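Local coordinates for Lmo2812 protein (Listeria monocytogenes EGD-e, PDB 5ZQA) that is a penicillin-binding protein of the peptidase S11 family and probably acts as a serine-type D-Ala-D-Ala carboxypeptidase in peptidoglycan metabolism, at residues 31-35 against 264-268; 117-121 against 209-213; 149-153 against 180-184; 175-179 against 249-253; 219-225 against 237-243. All blocks are in the same frame, centred on the assembly; numbering follows the deposited sequence.

Contact 1. Residues 31-35 against 264-268; sequences LYLSA and DTEKL
The carboxylate of D264 has the side chain of L33 over one face, with L33 CB 3.5 Å from D264 OD1. Two successive backbone N-H groups meet its oxygens. S34 N donates to D264 OD1 at 2.9 Å, and A35 N donates to D264 OD2 at 2.8 Å. Both donors come from the syn side, tilted out of the plane by 23° and 29°, toward the face that L33 covers. One bond to each oxygen should fix the rotation of the group about its CB-CG bond. These N-H dipoles would also tend to stabilise its negative charge. The arrangement ties the loop before strand 37-42 to helix 258-272, which packs on the central antiparallel sheet of the S11 carboxypeptidase domain. One turn further along that helix, K267 runs out fully extended beyond CG. Its NZ donates to Y32 O at 2.8 Å, 25° out of the carbonyl plane. On the way its CD passes L33 CD2 at 3.7 Å, the two side chains running in opposite directions. L268 supplies the apolar floor. Its CD2 touches L31 CD1 at 3.8 Å and L33 CD1 at 4.1 Å, and the same leucines pack on Y50 of strand 48-52. S34 OG bonds G256 N, while S34 CB stays 3.5 Å from D264 OD2.

Contact 2. Residues 117-121 against 209-213; sequences AMLTM and LESTN
T120, in the last turn of helix 111-120, presents its carbonyl to the loop that follows strand 208-210, where T212 N donates to T120 O at 3.0 Å, nearly along the C=O axis. The CA-H of S211 points at the same oxygen, with S211 CA 3.4 Å from T120 O. A water also gives T120 O a weak bond. That water bonds L119 O more firmly and lies 2.8 Å from T212 OG1, so it bridges the helix end and the loop. T212 OG1 has a second partner in T227 OG1. S211 OG accepts from N213 N at 2.9 Å, an ST turn that bends the chain as it leaves the strand. The helix end leads straight to S122, a predicted active-site serine of this S11 carboxypeptidase fold. The T212 side chain is about 5 Å from the side chains of both S122 and K226, the latter a predicted substrate-binding residue, so the bond T212 N to T120 O joins two borders of the probable active site. T120 CG2 lies anti to its own N (chi1 -60° for OG1), which places the methyl over the S211 backbone, while T120 OG1 turns back to S116 O. L209 covers the flank away from the turn: its CD1 sits 3.6 Å from A117 CB, and its CD2 meets M121 SD at 4.1 Å.

Contact 3. Residues 149-153 against 180-184; sequences KLGMS and LLSSK
L150 and G151, which meet K184 and L180 across this contact, lie where helix 139-150 gives way to loop. The helix closes in a Schellman motif, with G151 at positive phi (103°) and two bonds back into the last turn. The segment then runs past the side of helix 175-188. Most of the contact is apolar packing. L150 drives its two methyl groups against the aliphatic part of K184. The pair L150 CD2 and K184 CG is tight at 3.4 Å, and L150 CD1 is 3.6 Å from the same K184 CG. K184 curls at chi2 and chi3, so CD and CE stay alongside L150 CD2 instead of running straight out. M152 reaches L181, one residue on from L180. M152 SD lies 3.9 Å from L181 CB, and the bend at chi3 (73°) folds CE back to the same distance from it. F70 of helix 65-77 lies against both L150 and K184, and M67 of that helix packs on L181, so three helices share the cluster. The second kind of contact is between carbon and backbone. L180 CD2 rests against the peptide after G151, and M152 CG lies 4.2 Å from this methyl. A magnesium ion is bound about 8 Å from the L150 side chain, and the K184 side chain is about 7 Å from that of H189, a magnesium ligand. Beside the packing, S153 OG bonds D177 OD2 of helix 175-188. The closest approach of the two segments is L180 CD2 to G151 O, at 3.3 Å.

Contact 4. Residues 175-179 against 249-253; sequences TKDLF and ISIVL
I251 is the centre of this contact, touched by T175, L178 and F179 at once. Its CG2 lies anti to the backbone N and meets T175 CG2 at 3.9 Å and L178 CD1 at 4.0 Å. The other branch sends I251 CD1 to L178 CB, also at 4.0 Å, and close to the backbone N of F179. Two residues along the strand, L253 meets L178 tip to tip, with L253 CD2 3.9 Å from L178 CD1. The second methyl of L253 leans on T175, 4.0 Å between L253 CD1 and T175 CG2. At the opposite end of the strand segment, I249 stands at the edge of the F179 ring. I249 CB lies in the ring plane, 3.9 Å from F179 CD1, and the two side chains cross at about a right angle. This is helix-on-sheet packing in the core of the S11 carboxypeptidase domain: helix 175-188 covers one face of the five-stranded antiparallel sheet. The two segment axes approach to 8.7 Å, and their directions differ by 139°. I249, I251 and L253 alternate with S250 and V252, which turn to the other face under helix 258-272. Neighbouring groups hold the first shell in place. Y41 of strand 37-42 stacks on the F179 ring, and its hydroxyl bonds T175 OG1. This bond is consistent with the rotamer that leaves T175 CG2 facing I251 and L253. On the neighbouring strand 236-243, I238 packs against both I249 and I251.

Contact 5. Residues 219-225 against 237-243; sequences IQGLDGL and FIGTAER
R243 leaves its backbone with chi1 -60° and runs extended to NE, which brings NE and NH2 to the backbone O of Q220. R243 grips Q220 O side-on with these two nitrogens, each at 3.0 Å. The oxygen lies in the guanidinium plane. R243 NH2 comes in on a carbonyl lone pair, while R243 NE stands above the carbonyl plane. The segments belong to an antiparallel hairpin of strands 222-230 and 236-243 at one edge of the central sheet. A type II turn from I219 to L222 leads into it. A classic beta bulge follows, with D223 and G224 both facing T240. D223 N bonds T240 O at 3.0 Å, and T240 N bonds G224 O well above its carbonyl plane. D223 OD1 and T240 O are two acceptors 3.2 Å apart; R247 NH1 answers D223 OD1 with a salt bridge. The peptide before L225 is cis. L225 N still reaches I238 O at 2.8 Å, and L225 CD2 lies beside I238 CG2 at 4.0 Å. L225 precedes K226, the predicted substrate-binding lysine. Near the turn, a water accepts from Q220 NE2 and donates to E242 O at 2.7 Å.

Overall arrangement
Contacts 1, 4 and 5 meet on the central sheet. Contact 4 packs helix 175-188 on one face, and helix 258-272 of contact 1 covers the other. Contact 5 lies next to contact 4, with S250 N bonded to G239 O at 2.8 Å. Contact 3 continues contact 4 along helix 175-188, their centres 11 Å apart. Contact 2 is remote from contacts 1 and 3, with its centre 23 Å from each of theirs. It touches contact 5 through N213, whose ND2 lies 3.4 Å from F237 CZ. Both contacts border the probable active site: the side chains of T212 and L225 each come within about 5 Å of the K226 side chain.

Contact 1. Residues 31-35 against 264-268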
# COMPACT_ATOMS: atom_id res chain seq x y z
N LEU A 31 14.28 15.05 13.34
CA LEU A 31 14.24 13.61 13.52
C LEU A 31 15.46 12.94 12.91
O LEU A 31 16.04 13.42 11.94
CB LEU A 31 12.97 13.01 12.89
CG LEU A 31 11.63 13.57 13.35
CD1 LEU A 31 10.51 12.92 12.55
CD2 LEU A 31 11.40 13.37 14.85
N TYR A 32 15.83 11.81 13.50
CA TYR A 32 16.90 11.00 12.93
C TYR A 32 16.35 9.64 12.57
O TYR A 32 16.20 8.76 13.42
CB TYR A 32 18.07 10.92 13.91
CG TYR A 32 18.73 12.27 14.04
CD1 TYR A 32 19.51 12.77 13.00
CD2 TYR A 32 18.53 13.06 15.16
CE1 TYR A 32 20.10 14.02 13.09
CE2 TYR A 32 19.11 14.32 15.26
CZ TYR A 32 19.89 14.78 14.22
OH TYR A 32 20.49 16.02 14.30
N LEU A 33 16.01 9.49 11.30
CA LEU A 33 15.32 8.32 10.79
C LEU A 33 16.25 7.47 9.96
O LEU A 33 17.22 7.98 9.40
CB LEU A 33 14.11 8.72 9.94
CG LEU A 33 13.14 9.73 10.57
CD1 LEU A 33 12.03 10.09 9.60
CD2 LEU A 33 12.55 9.18 11.86
N SER A 34 15.93 6.18 9.84
CA SER A 34 16.65 5.31 8.92
C SER A 34 16.25 5.61 7.49
O SER A 34 17.08 5.61 6.58
CB SER A 34 16.39 3.84 9.23
OG SER A 34 17.01 3.03 8.25
N ALA A 35 14.96 5.87 7.31
CA ALA A 35 14.39 6.15 5.99
C ALA A 35 15.16 7.22 5.25
O ALA A 35 15.53 8.24 5.83
CB ALA A 35 12.95 6.57 6.14
N ASP A 264 10.97 4.23 12.69
CA ASP A 264 10.78 5.54 12.06
C ASP A 264 9.32 5.98 12.14
O ASP A 264 9.04 7.15 12.39
CB ASP A 264 11.20 5.53 10.58
CG ASP A 264 12.70 5.36 10.37
OD1 ASP A 264 13.49 5.53 11.32
OD2 ASP A 264 13.07 5.06 9.21
N THR A 265 8.41 5.05 11.88
CA THR A 265 6.99 5.36 11.91
C THR A 265 6.55 5.78 13.31
O THR A 265 5.73 6.68 13.45
CB THR A 265 6.16 4.16 11.42
OG1 THR A 265 6.50 3.92 10.06
CG2 THR A 265 4.66 4.45 11.50
N GLU A 266 7.11 5.15 14.34
CA GLU A 266 6.80 5.57 15.72
C GLU A 266 7.15 7.04 15.94
O GLU A 266 6.37 7.79 16.52
CB GLU A 266 7.54 4.71 16.74
CG GLU A 266 7.02 3.29 16.88
CD GLU A 266 7.77 2.51 17.95
OE1 GLU A 266 7.58 2.81 19.15
OE2 GLU A 266 8.56 1.62 17.59
N LYS A 267 8.33 7.44 15.47
CA LYS A 267 8.78 8.82 15.61
C LYS A 267 7.88 9.78 14.84
O LYS A 267 7.55 10.87 15.32
CB LYS A 267 10.22 8.95 15.13
CG LYS A 267 11.22 8.30 16.07
CD LYS A 267 12.60 8.37 15.46
CE LYS A 267 13.65 7.76 16.36
NZ LYS A 267 14.91 7.59 15.58
N LEU A 268 7.45 9.37 13.64
CA LEU A 268 6.60 10.23 12.82
C LEU A 268 5.20 10.37 13.43
O LEU A 268 4.61 11.46 13.38
CB LEU A 268 6.50 9.68 11.39
CG LEU A 268 7.80 9.77 10.58
CD1 LEU A 268 7.69 8.92 9.33
CD2 LEU A 268 8.09 11.22 10.19

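Contact 2. Residues 117-121 against 209-213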
# COMPACT_ATOMS: atom_id res chain seq x y z
N ALA A 117 -5.48 -10.83 0.52
CA ALA A 117 -4.10 -11.32 0.43
C ALA A 117 -3.15 -10.23 -0.06
O ALA A 117 -2.04 -10.06 0.47
CB ALA A 117 -4.03 -12.54 -0.49
N MET A 118 -3.59 -9.47 -1.06
CA MET A 118 -2.80 -8.35 -1.55
C MET A 118 -2.47 -7.35 -0.44
O MET A 118 -1.32 -6.96 -0.27
CB MET A 118 -3.55 -7.68 -2.70
CG MET A 118 -2.91 -6.43 -3.22
SD MET A 118 -3.83 -5.77 -4.63
CE MET A 118 -5.22 -5.01 -3.79
N LEU A 119 -3.47 -6.95 0.34
CA LEU A 119 -3.26 -5.89 1.33
C LEU A 119 -2.58 -6.39 2.60
O LEU A 119 -1.79 -5.65 3.20
CB LEU A 119 -4.59 -5.23 1.68
CG LEU A 119 -5.19 -4.31 0.61
CD1 LEU A 119 -6.49 -3.72 1.14
CD2 LEU A 119 -4.21 -3.22 0.21
N THR A 120 -2.87 -7.63 2.99
CA THR A 120 -2.44 -8.16 4.29
C THR A 120 -1.03 -8.75 4.23
O THR A 120 -0.13 -8.34 4.98
CB THR A 120 -3.44 -9.22 4.80
OG1 THR A 120 -4.73 -8.61 4.95
CG2 THR A 120 -3.02 -9.79 6.13
N MET A 121 -0.82 -9.71 3.33
CA MET A 121 0.48 -10.38 3.23
C MET A 121 1.32 -9.92 2.04
O MET A 121 2.41 -10.43 1.82
CB MET A 121 0.30 -11.90 3.16
CG MET A 121 -0.40 -12.41 1.89
SD MET A 121 -0.28 -14.19 1.68
CE MET A 121 1.44 -14.36 1.19
N LEU A 209 -4.26 -15.46 6.89
CA LEU A 209 -3.15 -14.66 6.37
C LEU A 209 -2.65 -13.70 7.44
O LEU A 209 -3.44 -13.11 8.17
CB LEU A 209 -3.59 -13.90 5.13
CG LEU A 209 -4.18 -14.80 4.03
CD1 LEU A 209 -4.36 -14.04 2.76
CD2 LEU A 209 -3.31 -16.03 3.79
N GLU A 210 -1.33 -13.53 7.53
CA GLU A 210 -0.73 -12.68 8.55
C GLU A 210 -0.32 -11.33 8.00
O GLU A 210 0.34 -11.25 6.97
CB GLU A 210 0.49 -13.37 9.16
CG GLU A 210 0.17 -14.54 10.05
CD GLU A 210 -0.11 -14.15 11.49
OE1 GLU A 210 -0.55 -13.00 11.73
OE2 GLU A 210 0.14 -14.98 12.39
N SER A 211 -0.71 -10.27 8.70
CA SER A 211 -0.34 -8.92 8.28
C SER A 211 1.15 -8.67 8.37
O SER A 211 1.82 -9.09 9.32
CB SER A 211 -1.06 -7.88 9.12
OG SER A 211 -0.73 -6.58 8.66
N THR A 212 1.66 -7.95 7.38
CA THR A 212 3.03 -7.45 7.41
C THR A 212 3.17 -6.19 8.27
O THR A 212 4.30 -5.73 8.52
CB THR A 212 3.53 -7.13 5.99
OG1 THR A 212 2.67 -6.15 5.40
CG2 THR A 212 3.55 -8.39 5.11
N ASN A 213 2.05 -5.62 8.71
CA ASN A 213 2.09 -4.41 9.53
C ASN A 213 2.31 -4.75 11.00
O ASN A 213 1.36 -5.04 11.73
CB ASN A 213 0.79 -3.61 9.36
CG ASN A 213 0.79 -2.30 10.14
OD1 ASN A 213 1.68 -2.04 10.97
ND2 ASN A 213 -0.21 -1.47 9.88
O HOH W 1 0.94 -6.07 3.16

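Contact 3. Residues 149-153 against 180-184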
# COMPACT_ATOMS: atom_id res chain seq x y z
N LYS A 149 -6.06 11.39 -12.53
CA LYS A 149 -7.43 11.80 -12.23
C LYS A 149 -7.54 12.25 -10.79
O LYS A 149 -8.30 13.18 -10.48
CB LYS A 149 -8.40 10.65 -12.51
CG LYS A 149 -9.86 10.99 -12.34
CD LYS A 149 -10.73 9.77 -12.59
CE LYS A 149 -12.20 10.06 -12.31
NZ LYS A 149 -13.03 8.82 -12.40
N LEU A 150 -6.78 11.61 -9.91
CA LEU A 150 -6.80 11.91 -8.49
C LEU A 150 -5.97 13.12 -8.10
O LEU A 150 -6.10 13.63 -6.98
CB LEU A 150 -6.31 10.71 -7.69
CG LEU A 150 -7.29 9.55 -7.66
CD1 LEU A 150 -6.80 8.50 -6.67
CD2 LEU A 150 -8.69 10.05 -7.33
N GLY A 151 -5.10 13.56 -9.00
CA GLY A 151 -4.29 14.74 -8.77
C GLY A 151 -2.84 14.49 -8.40
O GLY A 151 -2.14 15.41 -7.96
N MET A 152 -2.37 13.25 -8.57
CA MET A 152 -0.97 12.95 -8.27
C MET A 152 -0.06 13.61 -9.31
O MET A 152 -0.48 13.90 -10.43
CB MET A 152 -0.73 11.44 -8.22
CG MET A 152 -1.56 10.73 -7.16
SD MET A 152 -1.31 8.94 -7.16
CE MET A 152 0.31 8.79 -6.43
N SER A 153 1.20 13.84 -8.94
CA SER A 153 2.11 14.59 -9.80
C SER A 153 2.73 13.73 -10.89
O SER A 153 2.60 12.50 -10.91
CB SER A 153 3.22 15.24 -8.97
OG SER A 153 4.28 14.31 -8.74
N LEU A 180 -1.14 11.72 -1.03
CA LEU A 180 -2.35 12.00 -1.79
C LEU A 180 -3.09 10.72 -2.13
O LEU A 180 -4.31 10.64 -1.97
CB LEU A 180 -2.01 12.78 -3.07
CG LEU A 180 -3.22 13.19 -3.92
CD1 LEU A 180 -4.31 13.86 -3.08
CD2 LEU A 180 -2.76 14.12 -5.01
N LEU A 181 -2.36 9.72 -2.62
CA LEU A 181 -3.00 8.45 -2.95
C LEU A 181 -3.65 7.81 -1.73
O LEU A 181 -4.79 7.36 -1.78
CB LEU A 181 -1.98 7.49 -3.56
CG LEU A 181 -2.45 6.06 -3.77
CD1 LEU A 181 -3.69 6.01 -4.66
CD2 LEU A 181 -1.31 5.21 -4.33
N SER A 182 -2.91 7.80 -0.63
CA SER A 182 -3.40 7.16 0.59
C SER A 182 -4.61 7.91 1.15
O SER A 182 -5.58 7.30 1.59
CB SER A 182 -2.29 7.10 1.64
OG SER A 182 -1.20 6.32 1.15
N SER A 183 -4.55 9.24 1.13
CA SER A 183 -5.65 10.06 1.63
C SER A 183 -6.91 9.86 0.78
O SER A 183 -8.01 9.70 1.31
CB SER A 183 -5.23 11.53 1.68
OG SER A 183 -5.06 12.07 0.39
N LYS A 184 -6.74 9.84 -0.55
CA LYS A 184 -7.86 9.64 -1.45
C LYS A 184 -8.46 8.25 -1.28
O LYS A 184 -9.68 8.08 -1.31
CB LYS A 184 -7.43 9.85 -2.91
CG LYS A 184 -8.57 9.86 -3.90
CD LYS A 184 -9.37 11.14 -3.85
CE LYS A 184 -8.54 12.34 -4.28
NZ LYS A 184 -9.41 13.54 -4.44

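Contact 4. Residues 175-179 against 249-253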
# COMPACT_ATOMS: atom_id res chain seq x y z
N THR A 175 6.96 11.05 -1.37
CA THR A 175 6.12 11.01 -0.18
C THR A 175 4.89 11.88 -0.36
O THR A 175 3.81 11.55 0.14
CB THR A 175 6.82 11.46 1.12
OG1 THR A 175 7.09 12.87 1.08
CG2 THR A 175 8.10 10.68 1.35
N LYS A 176 5.03 13.00 -1.08
CA LYS A 176 3.90 13.88 -1.32
C LYS A 176 2.80 13.17 -2.13
O LYS A 176 1.62 13.24 -1.78
CB LYS A 176 4.36 15.16 -2.03
CG LYS A 176 5.15 16.10 -1.14
CD LYS A 176 5.50 17.38 -1.89
CE LYS A 176 6.01 18.45 -0.94
NZ LYS A 176 5.02 18.80 0.12
N ASP A 177 3.18 12.48 -3.20
CA ASP A 177 2.19 11.78 -4.01
C ASP A 177 1.59 10.58 -3.27
O ASP A 177 0.40 10.29 -3.40
CB ASP A 177 2.82 11.32 -5.32
CG ASP A 177 2.82 12.40 -6.39
OD1 ASP A 177 2.06 13.38 -6.29
OD2 ASP A 177 3.57 12.22 -7.37
N LEU A 178 2.41 9.88 -2.48
CA LEU A 178 1.91 8.75 -1.72
C LEU A 178 0.91 9.20 -0.64
O LEU A 178 -0.07 8.49 -0.37
CB LEU A 178 3.08 7.96 -1.10
CG LEU A 178 3.93 7.20 -2.13
CD1 LEU A 178 5.18 6.69 -1.46
CD2 LEU A 178 3.14 6.06 -2.77
N PHE A 179 1.14 10.36 -0.04
CA PHE A 179 0.15 10.93 0.87
C PHE A 179 -1.18 11.15 0.17
O PHE A 179 -2.23 10.82 0.71
CB PHE A 179 0.66 12.25 1.47
CG PHE A 179 -0.43 13.06 2.13
CD1 PHE A 179 -1.17 12.53 3.19
CD2 PHE A 179 -0.71 14.34 1.70
CE1 PHE A 179 -2.17 13.25 3.79
CE2 PHE A 179 -1.72 15.08 2.31
CZ PHE A 179 -2.45 14.54 3.36
N ILE A 249 -1.23 10.61 8.15
CA ILE A 249 -0.66 9.58 7.29
C ILE A 249 0.85 9.77 7.29
O ILE A 249 1.35 10.86 7.03
CB ILE A 249 -1.22 9.65 5.87
CG1 ILE A 249 -2.71 9.31 5.88
CG2 ILE A 249 -0.46 8.68 4.96
CD1 ILE A 249 -3.38 9.48 4.53
N SER A 250 1.57 8.70 7.62
CA SER A 250 3.03 8.73 7.61
C SER A 250 3.57 7.94 6.44
O SER A 250 3.00 6.92 6.05
CB SER A 250 3.58 8.18 8.93
OG SER A 250 3.22 6.81 9.09
N ILE A 251 4.68 8.41 5.87
CA ILE A 251 5.34 7.72 4.77
C ILE A 251 6.81 7.48 5.12
O ILE A 251 7.52 8.43 5.48
CB ILE A 251 5.31 8.53 3.47
CG1 ILE A 251 3.93 9.14 3.20
CG2 ILE A 251 5.82 7.68 2.31
CD1 ILE A 251 2.93 8.14 2.88
N VAL A 252 7.26 6.23 5.01
CA VAL A 252 8.65 5.84 5.21
C VAL A 252 9.13 5.08 3.98
O VAL A 252 8.54 4.07 3.62
CB VAL A 252 8.81 4.95 6.47
CG1 VAL A 252 10.15 4.21 6.46
CG2 VAL A 252 8.66 5.81 7.73
N LEU A 253 10.18 5.58 3.34
CA LEU A 253 10.76 4.94 2.16
C LEU A 253 12.24 4.67 2.36
O LEU A 253 12.98 5.54 2.81
CB LEU A 253 10.57 5.82 0.92
CG LEU A 253 9.12 6.21 0.62
CD1 LEU A 253 9.07 7.29 -0.46
CD2 LEU A 253 8.34 4.98 0.18

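Contact 5. Residues 219-225 against 237-243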
# COMPACT_ATOMS: atom_id res chain seq x y z
N ILE A 219 0.67 0.93 18.33
CA ILE A 219 0.45 2.38 18.31
C ILE A 219 -1.04 2.61 18.39
O ILE A 219 -1.80 2.14 17.53
CB ILE A 219 1.01 3.03 17.03
CG1 ILE A 219 2.52 2.86 16.96
CG2 ILE A 219 0.63 4.51 16.99
CD1 ILE A 219 3.17 3.52 15.76
N GLN A 220 -1.48 3.31 19.43
CA GLN A 220 -2.91 3.53 19.60
C GLN A 220 -3.46 4.28 18.40
O GLN A 220 -2.84 5.23 17.91
CB GLN A 220 -3.19 4.30 20.90
CG GLN A 220 -4.66 4.35 21.26
CD GLN A 220 -5.40 5.45 20.54
OE1 GLN A 220 -4.85 6.53 20.28
NE2 GLN A 220 -6.66 5.20 20.20
N GLY A 221 -4.60 3.82 17.90
CA GLY A 221 -5.26 4.49 16.80
C GLY A 221 -4.76 4.08 15.42
O GLY A 221 -5.36 4.46 14.42
N LEU A 222 -3.67 3.32 15.36
CA LEU A 222 -3.11 2.95 14.06
C LEU A 222 -3.95 1.86 13.40
O LEU A 222 -4.19 0.81 14.00
CB LEU A 222 -1.65 2.48 14.21
CG LEU A 222 -0.98 2.20 12.86
CD1 LEU A 222 -0.00 3.29 12.51
CD2 LEU A 222 -0.31 0.84 12.81
N ASP A 223 -4.38 2.10 12.16
CA ASP A 223 -5.27 1.16 11.49
C ASP A 223 -4.88 0.86 10.04
O ASP A 223 -5.66 0.27 9.28
CB ASP A 223 -6.74 1.63 11.56
CG ASP A 223 -6.93 3.09 11.17
OD1 ASP A 223 -6.01 3.71 10.59
OD2 ASP A 223 -8.03 3.63 11.45
N GLY A 224 -3.66 1.23 9.66
CA GLY A 224 -3.17 0.95 8.32
C GLY A 224 -1.72 1.41 8.19
O GLY A 224 -1.15 1.90 9.17
N LEU A 225 -1.14 1.33 7.00
CA LEU A 225 -1.84 1.03 5.77
C LEU A 225 -1.17 -0.06 4.90
O LEU A 225 -1.83 -0.98 4.44
CB LEU A 225 -1.99 2.31 4.95
CG LEU A 225 -3.01 2.37 3.81
CD1 LEU A 225 -4.42 2.06 4.32
CD2 LEU A 225 -2.98 3.75 3.18
N PHE A 237 6.99 1.80 4.47
CA PHE A 237 5.70 1.67 5.14
C PHE A 237 4.91 2.96 5.06
O PHE A 237 5.44 4.03 5.37
CB PHE A 237 5.89 1.26 6.62
CG PHE A 237 4.58 1.03 7.35
CD1 PHE A 237 3.71 0.03 6.94
CD2 PHE A 237 4.23 1.80 8.45
CE1 PHE A 237 2.51 -0.20 7.61
CE2 PHE A 237 3.03 1.57 9.13
CZ PHE A 237 2.18 0.59 8.70
N ILE A 238 3.65 2.84 4.66
CA ILE A 238 2.69 3.93 4.79
C ILE A 238 1.82 3.60 5.99
O ILE A 238 1.15 2.56 6.02
CB ILE A 238 1.83 4.11 3.53
CG1 ILE A 238 2.71 4.55 2.36
CG2 ILE A 238 0.74 5.17 3.76
CD1 ILE A 238 2.00 4.63 1.02
N GLY A 239 1.87 4.46 7.00
CA GLY A 239 1.06 4.29 8.19
C GLY A 239 -0.09 5.28 8.24
O GLY A 239 -0.00 6.35 7.65
N THR A 240 -1.16 4.93 8.94
CA THR A 240 -2.20 5.90 9.22
C THR A 240 -2.82 5.60 10.58
O THR A 240 -2.92 4.43 10.99
CB THR A 240 -3.27 5.95 8.10
OG1 THR A 240 -4.16 7.04 8.34
CG2 THR A 240 -4.06 4.64 7.99
N ALA A 241 -3.18 6.67 11.28
CA ALA A 241 -3.77 6.58 12.61
C ALA A 241 -4.71 7.75 12.80
O ALA A 241 -4.48 8.83 12.25
CB ALA A 241 -2.68 6.62 13.68
N GLU A 242 -5.77 7.55 13.58
CA GLU A 242 -6.69 8.63 13.92
C GLU A 242 -6.84 8.71 15.44
O GLU A 242 -7.01 7.68 16.11
CB GLU A 242 -8.06 8.42 13.27
CG GLU A 242 -9.04 9.55 13.53
CD GLU A 242 -10.41 9.30 12.93
OE1 GLU A 242 -10.85 8.12 12.90
OE2 GLU A 242 -11.06 10.27 12.50
N ARG A 243 -6.74 9.93 15.96
CA ARG A 243 -6.98 10.22 17.38
C ARG A 243 -7.72 11.53 17.51
O ARG A 243 -7.33 12.52 16.91
CB ARG A 243 -5.67 10.33 18.15
CG ARG A 243 -4.83 9.08 18.14
CD ARG A 243 -3.51 9.31 18.86
NE ARG A 243 -2.65 8.14 18.73
CZ ARG A 243 -1.36 8.13 19.00
NH1 ARG A 243 -0.75 9.23 19.43
NH2 ARG A 243 -0.67 7.01 18.84
O HOH W 2 -8.27 6.70 18.29